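Local coordinates for protein glycosyl transferase family 8 (PDB 5GVV) that transfers galactose from UDP-galactose to the terminal glucose of the already glycosylated serine-rich repeat protein PsrP, with manganese as likely cofactor, at residues L34-F48 with L55-I68. Residues are numbered along the deposited sequence; the frame is centred on the assembly and turned at random.
Sequences LKIYLLNQDIPQEWF and LQEMGGDLIDCKLI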
loop_
_atom_site.group_PDB
_atom_site.type_symbol
_atom_site.label_atom_id
_atom_site.label_comp_id
_atom_site.label_asym_id
_atom_site.label_seq_id
_atom_site.Cartn_x
_atom_site.Cartn_y
_atom_site.Cartn_z
ATOM N N LEU A 34 17.171 15.190 5.458
ATOM C CA LEU A 34 17.155 13.948 6.219
ATOM C C LEU A 34 17.876 12.820 5.486
ATOM O O LEU A 34 17.580 12.530 4.322
ATOM C CB LEU A 34 15.713 13.537 6.518
ATOM C CG LEU A 34 14.813 14.614 7.115
ATOM C CD1 LEU A 34 13.379 14.137 7.119
ATOM C CD2 LEU A 34 15.247 14.966 8.523
ATOM N N LYS A 35 18.830 12.193 6.164
ATOM C CA LYS A 35 19.428 10.975 5.645
ATOM C C LYS A 35 18.681 9.817 6.283
ATOM O O LYS A 35 18.890 9.496 7.458
ATOM C CB LYS A 35 20.917 10.910 5.975
ATOM C CG LYS A 35 21.627 9.710 5.368
ATOM C CD LYS A 35 23.119 9.799 5.619
ATOM C CE LYS A 35 23.864 8.604 5.051
ATOM N NZ LYS A 35 25.302 8.679 5.444
ATOM N N ILE A 36 17.784 9.213 5.511
ATOM C CA ILE A 36 16.918 8.160 6.024
ATOM C C ILE A 36 17.423 6.767 5.654
ATOM O O ILE A 36 17.586 6.446 4.474
ATOM C CB ILE A 36 15.475 8.330 5.505
ATOM C CG1 ILE A 36 14.864 9.627 6.050
ATOM C CG2 ILE A 36 14.619 7.141 5.906
ATOM C CD1 ILE A 36 13.490 9.938 5.504
ATOM N N TYR A 37 17.661 5.941 6.669
ATOM C CA TYR A 37 17.963 4.531 6.450
ATOM C C TYR A 37 16.666 3.741 6.592
ATOM O O TYR A 37 15.850 4.040 7.466
ATOM C CB TYR A 37 18.971 4.024 7.484
ATOM C CG TYR A 37 20.341 4.668 7.435
ATOM C CD1 TYR A 37 21.419 3.995 6.873
ATOM C CD2 TYR A 37 20.567 5.930 7.978
ATOM C CE1 TYR A 37 22.680 4.565 6.835
ATOM C CE2 TYR A 37 21.836 6.509 7.945
ATOM C CZ TYR A 37 22.885 5.818 7.370
ATOM O OH TYR A 37 24.151 6.376 7.324
ATOM N N LEU A 38 16.461 2.745 5.734
ATOM C CA LEU A 38 15.299 1.869 5.880
ATOM C C LEU A 38 15.721 0.410 5.877
ATOM O O LEU A 38 16.093 -0.140 4.835
ATOM C CB LEU A 38 14.265 2.122 4.781
ATOM C CG LEU A 38 13.047 1.192 4.748
ATOM C CD1 LEU A 38 12.352 1.179 6.094
ATOM C CD2 LEU A 38 12.077 1.627 3.654
ATOM N N LEU A 39 15.671 -0.212 7.050
ATOM C CA LEU A 39 16.015 -1.623 7.175
ATOM C C LEU A 39 14.856 -2.485 6.680
ATOM O O LEU A 39 13.721 -2.331 7.134
ATOM C CB LEU A 39 16.365 -1.962 8.627
ATOM C CG LEU A 39 17.828 -1.755 9.042
ATOM C CD1 LEU A 39 18.217 -0.292 8.977
ATOM C CD2 LEU A 39 18.110 -2.330 10.437
ATOM N N ASN A 40 15.137 -3.371 5.730
ATOM C CA ASN A 40 14.095 -4.215 5.150
ATOM C C ASN A 40 14.693 -5.440 4.472
ATOM O O ASN A 40 15.908 -5.526 4.301
ATOM C CB ASN A 40 13.263 -3.422 4.134
ATOM C CG ASN A 40 14.029 -3.132 2.845
ATOM O OD1 ASN A 40 13.728 -3.694 1.789
ATOM N ND2 ASN A 40 15.012 -2.239 2.924
ATOM N N GLN A 41 13.836 -6.382 4.084
ATOM C CA GLN A 41 14.279 -7.573 3.365
ATOM C C GLN A 41 13.699 -7.623 1.966
ATOM O O GLN A 41 14.347 -8.100 1.035
ATOM C CB GLN A 41 13.830 -8.846 4.083
ATOM C CG GLN A 41 14.377 -9.060 5.478
ATOM C CD GLN A 41 14.066 -10.455 5.994
ATOM O OE1 GLN A 41 13.097 -10.662 6.726
ATOM N NE2 GLN A 41 14.881 -11.423 5.599
ATOM N N ASP A 42 12.470 -7.139 1.817
ATOM C CA ASP A 42 11.706 -7.440 0.609
ATOM C C ASP A 42 11.058 -6.250 -0.097
ATOM O O ASP A 42 10.206 -6.446 -0.962
ATOM C CB ASP A 42 10.637 -8.489 0.932
ATOM C CG ASP A 42 9.622 -7.994 1.956
ATOM O OD1 ASP A 42 9.904 -7.007 2.678
ATOM O OD2 ASP A 42 8.538 -8.603 2.041
ATOM N N ILE A 43 11.453 -5.027 0.245
ATOM C CA ILE A 43 10.895 -3.856 -0.434
ATOM C C ILE A 43 11.485 -3.692 -1.842
ATOM O O ILE A 43 12.711 -3.668 -2.014
ATOM C CB ILE A 43 11.063 -2.565 0.392
ATOM C CG1 ILE A 43 10.407 -2.720 1.769
ATOM C CG2 ILE A 43 10.440 -1.374 -0.328
ATOM C CD1 ILE A 43 10.558 -1.494 2.658
ATOM N N PRO A 44 10.607 -3.597 -2.854
ATOM C CA PRO A 44 11.010 -3.478 -4.262
ATOM C C PRO A 44 11.890 -2.266 -4.545
ATOM O O PRO A 44 11.658 -1.191 -3.990
ATOM C CB PRO A 44 9.672 -3.334 -4.987
ATOM C CG PRO A 44 8.717 -4.105 -4.137
ATOM C CD PRO A 44 9.152 -3.805 -2.722
ATOM N N GLN A 45 12.878 -2.449 -5.417
ATOM C CA GLN A 45 13.849 -1.409 -5.733
ATOM C C GLN A 45 13.214 -0.171 -6.369
ATOM O O GLN A 45 13.711 0.944 -6.185
ATOM C CB GLN A 45 14.918 -1.973 -6.673
ATOM C CG GLN A 45 15.902 -2.934 -6.006
ATOM C CD GLN A 45 16.648 -3.787 -7.011
ATOM O OE1 GLN A 45 16.073 -4.693 -7.618
ATOM N NE2 GLN A 45 17.932 -3.502 -7.199
ATOM N N GLU A 46 12.130 -0.377 -7.117
ATOM C CA GLU A 46 11.431 0.713 -7.794
ATOM C C GLU A 46 10.885 1.733 -6.806
ATOM O O GLU A 46 10.875 2.939 -7.077
ATOM C CB GLU A 46 10.274 0.174 -8.646
ATOM C CG GLU A 46 10.703 -0.583 -9.904
ATOM C CD GLU A 46 10.980 -2.049 -9.650
ATOM O OE1 GLU A 46 10.969 -2.476 -8.478
ATOM O OE2 GLU A 46 11.208 -2.784 -10.633
ATOM N N TRP A 47 10.413 1.246 -5.665
ATOM C CA TRP A 47 9.909 2.128 -4.620
ATOM C C TRP A 47 11.044 2.998 -4.099
ATOM O O TRP A 47 10.902 4.217 -4.002
ATOM C CB TRP A 47 9.278 1.315 -3.485
ATOM C CG TRP A 47 8.658 2.171 -2.400
ATOM C CD1 TRP A 47 7.385 2.675 -2.368
ATOM C CD2 TRP A 47 9.292 2.617 -1.199
ATOM N NE1 TRP A 47 7.193 3.409 -1.215
ATOM C CE2 TRP A 47 8.354 3.389 -0.483
ATOM C CE3 TRP A 47 10.569 2.438 -0.658
ATOM C CZ2 TRP A 47 8.652 3.981 0.748
ATOM C CZ3 TRP A 47 10.863 3.026 0.565
ATOM C CH2 TRP A 47 9.907 3.787 1.253
ATOM N N PHE A 48 12.177 2.372 -3.790
ATOM C CA PHE A 48 13.343 3.099 -3.301
ATOM C C PHE A 48 13.841 4.151 -4.286
ATOM O O PHE A 48 14.150 5.270 -3.880
ATOM C CB PHE A 48 14.481 2.125 -2.984
ATOM C CG PHE A 48 14.452 1.597 -1.585
ATOM C CD1 PHE A 48 14.965 2.352 -0.540
ATOM C CD2 PHE A 48 13.925 0.341 -1.314
ATOM C CE1 PHE A 48 14.945 1.874 0.759
ATOM C CE2 PHE A 48 13.899 -0.150 -0.019
ATOM C CZ PHE A 48 14.412 0.618 1.022
ATOM N N LEU A 55 13.731 12.549 -1.435
ATOM C CA LEU A 55 14.574 12.866 -0.289
ATOM C C LEU A 55 15.741 13.757 -0.697
ATOM O O LEU A 55 16.072 14.710 0.007
ATOM C CB LEU A 55 15.090 11.586 0.375
ATOM C CG LEU A 55 14.314 11.091 1.596
ATOM C CD1 LEU A 55 14.374 12.118 2.708
ATOM C CD2 LEU A 55 12.869 10.800 1.232
ATOM N N GLN A 56 16.353 13.451 -1.839
ATOM C CA GLN A 56 17.477 14.238 -2.339
ATOM C C GLN A 56 17.066 15.661 -2.714
ATOM O O GLN A 56 17.813 16.617 -2.483
ATOM C CB GLN A 56 18.123 13.533 -3.538
ATOM C CG GLN A 56 18.790 12.201 -3.174
ATOM C CD GLN A 56 19.360 11.484 -4.374
ATOM O OE1 GLN A 56 19.102 11.863 -5.516
ATOM N NE2 GLN A 56 20.139 10.437 -4.127
ATOM N N GLU A 57 15.880 15.800 -3.295
ATOM C CA GLU A 57 15.378 17.111 -3.681
ATOM C C GLU A 57 15.124 17.985 -2.454
ATOM O O GLU A 57 15.120 19.215 -2.552
ATOM C CB GLU A 57 14.114 16.968 -4.543
ATOM C CG GLU A 57 14.406 16.420 -5.937
ATOM C CD GLU A 57 13.165 16.189 -6.781
ATOM O OE1 GLU A 57 12.053 16.092 -6.223
ATOM O OE2 GLU A 57 13.310 16.095 -8.018
HETATM N N MSE A 58 14.955 17.352 -1.332
HETATM C CA MSE A 58 14.716 18.048 -0.080
HETATM C C MSE A 58 16.033 18.167 0.702
HETATM O O MSE A 58 16.024 18.560 1.850
HETATM C CB MSE A 58 13.595 17.416 0.742
HETATM C CG MSE A 58 12.234 17.535 0.033
HETATM SE SE MSE A 58 10.909 16.739 1.270
HETATM C CE MSE A 58 11.173 14.853 1.395
ATOM N N GLY A 59 17.152 17.840 0.052
ATOM C CA GLY A 59 18.475 17.979 0.633
ATOM C C GLY A 59 18.930 16.806 1.479
ATOM O O GLY A 59 19.834 16.950 2.309
ATOM N N GLY A 60 18.316 15.643 1.273
ATOM C CA GLY A 60 18.656 14.468 2.059
ATOM C C GLY A 60 18.969 13.268 1.184
ATOM O O GLY A 60 19.414 13.428 0.049
ATOM N N ASP A 61 18.747 12.064 1.707
ATOM C CA ASP A 61 18.954 10.847 0.922
ATOM C C ASP A 61 18.133 9.695 1.496
ATOM O O ASP A 61 17.529 9.820 2.571
ATOM C CB ASP A 61 20.437 10.474 0.901
ATOM C CG ASP A 61 20.879 9.883 -0.429
ATOM O OD1 ASP A 61 20.010 9.462 -1.225
ATOM O OD2 ASP A 61 22.104 9.835 -0.672
ATOM N N LEU A 62 18.104 8.579 0.775
ATOM C CA LEU A 62 17.396 7.384 1.235
ATOM C C LEU A 62 18.283 6.156 1.051
ATOM O O LEU A 62 18.719 5.851 -0.064
ATOM C CB LEU A 62 16.070 7.211 0.485
ATOM C CG LEU A 62 15.247 5.978 0.874
ATOM C CD1 LEU A 62 14.942 5.978 2.374
ATOM C CD2 LEU A 62 13.958 5.886 0.065
ATOM N N ILE A 63 18.551 5.455 2.149
ATOM C CA ILE A 63 19.488 4.339 2.130
ATOM C C ILE A 63 18.746 3.021 2.281
ATOM O O ILE A 63 18.066 2.807 3.287
ATOM C CB ILE A 63 20.531 4.459 3.268
ATOM C CG1 ILE A 63 21.053 5.895 3.371
ATOM C CG2 ILE A 63 21.673 3.467 3.053
ATOM C CD1 ILE A 63 21.794 6.366 2.125
ATOM N N ASP A 64 18.884 2.144 1.289
ATOM C CA ASP A 64 18.253 0.827 1.322
ATOM C C ASP A 64 19.134 -0.124 2.110
ATOM O O ASP A 64 20.190 -0.537 1.636
ATOM C CB ASP A 64 18.034 0.306 -0.106
ATOM C CG ASP A 64 17.277 -1.016 -0.150
ATOM O OD1 ASP A 64 16.910 -1.547 0.922
ATOM O OD2 ASP A 64 17.034 -1.517 -1.272
ATOM N N CYS A 65 18.703 -0.468 3.319
ATOM C CA CYS A 65 19.475 -1.381 4.147
ATOM C C CYS A 65 18.866 -2.774 4.082
ATOM O O CYS A 65 17.918 -3.087 4.804
ATOM C CB CYS A 65 19.543 -0.869 5.584
ATOM S SG CYS A 65 20.296 0.770 5.690
ATOM N N LYS A 66 19.415 -3.605 3.202
ATOM C CA LYS A 66 18.861 -4.933 2.961
ATOM C C LYS A 66 19.364 -5.965 3.968
ATOM O O LYS A 66 20.555 -6.301 3.999
ATOM C CB LYS A 66 19.157 -5.386 1.524
ATOM C CG LYS A 66 18.183 -4.808 0.490
ATOM C CD LYS A 66 16.764 -5.288 0.765
ATOM C CE LYS A 66 15.808 -4.989 -0.392
ATOM N NZ LYS A 66 15.365 -3.569 -0.427
ATOM N N LEU A 67 18.447 -6.463 4.790
ATOM C CA LEU A 67 18.774 -7.509 5.749
ATOM C C LEU A 67 18.667 -8.880 5.086
ATOM O O LEU A 67 17.832 -9.709 5.460
ATOM C CB LEU A 67 17.879 -7.430 6.990
ATOM C CG LEU A 67 18.072 -6.219 7.905
ATOM C CD1 LEU A 67 17.317 -5.049 7.353
ATOM C CD2 LEU A 67 17.601 -6.502 9.312
ATOM N N ILE A 68 19.524 -9.108 4.100
ATOM C CA ILE A 68 19.537 -10.367 3.373
ATOM C C ILE A 68 20.839 -11.095 3.669
ATOM O O ILE A 68 21.923 -10.577 3.396
ATOM C CB ILE A 68 19.397 -10.131 1.858
ATOM C CG1 ILE A 68 18.112 -9.348 1.563
ATOM C CG2 ILE A 68 19.424 -11.455 1.106
ATOM C CD1 ILE A 68 17.948 -8.932 0.109
HETATM O O HOH W 1 15.330 15.536 3.150
#
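The Phe48 ring lies against the carboxylate of Asp64: Asp64 CG sits 3.4 Å above the ring plane, displaced from the ring centre, and Asp64 CB adds a CH-pi contact over the same face. Trp47 CE3 approaches the opposite face, while Leu62 CD2 meets Phe48 CD1 obliquely. The Tyr37 ring takes Ile63 CG1 over one face (4.1 Å from its centroid) and Cys65 SG at its edge, in plane, as a sulfur-aromatic contact; its hydroxyl bonds to Glu99. Carboxylate and amide join beyond Phe48: Asn40 ND2 meets Asp64 OD1 at 2.8 Å, nearly along the C-O axis, with the two planes only 21° apart. The same ND2 also donates to Leu38 O, which Cys65 N reaches from the other face of the carbonyl. Asn40 CG stands between the backbone N and carbonyl carbon (chi1 72°), turning OD1 to accept from Ile43 N, an Asx motif, and from Lys66 NZ in the carbonyl plane at 2.8 Å. These groups belong to a beta-alpha-beta unit, strand 34-40, helix 45-57, strand 61-66, in the GT-A fold of this family 8 transferase; the two strands run parallel, 18° apart, with 61-66 the edge strand of the sheet within this chain and 34-40 next to 6-11, which leads into the UDP site. The Lys66 chain folds at its second and fourth torsions and brings NZ back over the strand ends to the syn lone pair of Asp64 OD2 (2.8 Å, a salt bridge) and to Ile43 O at 3.1 Å; this charge pairing probably favours the ionised carboxylate. Toward the strand starts, Leu62 CD1 packs on Ile36 CG2 at 3.7 Å, and Leu55 CD1 reaches Ile36 CD1 from the helix end, which closes in a Schellman motif with Gly59 at positive phi.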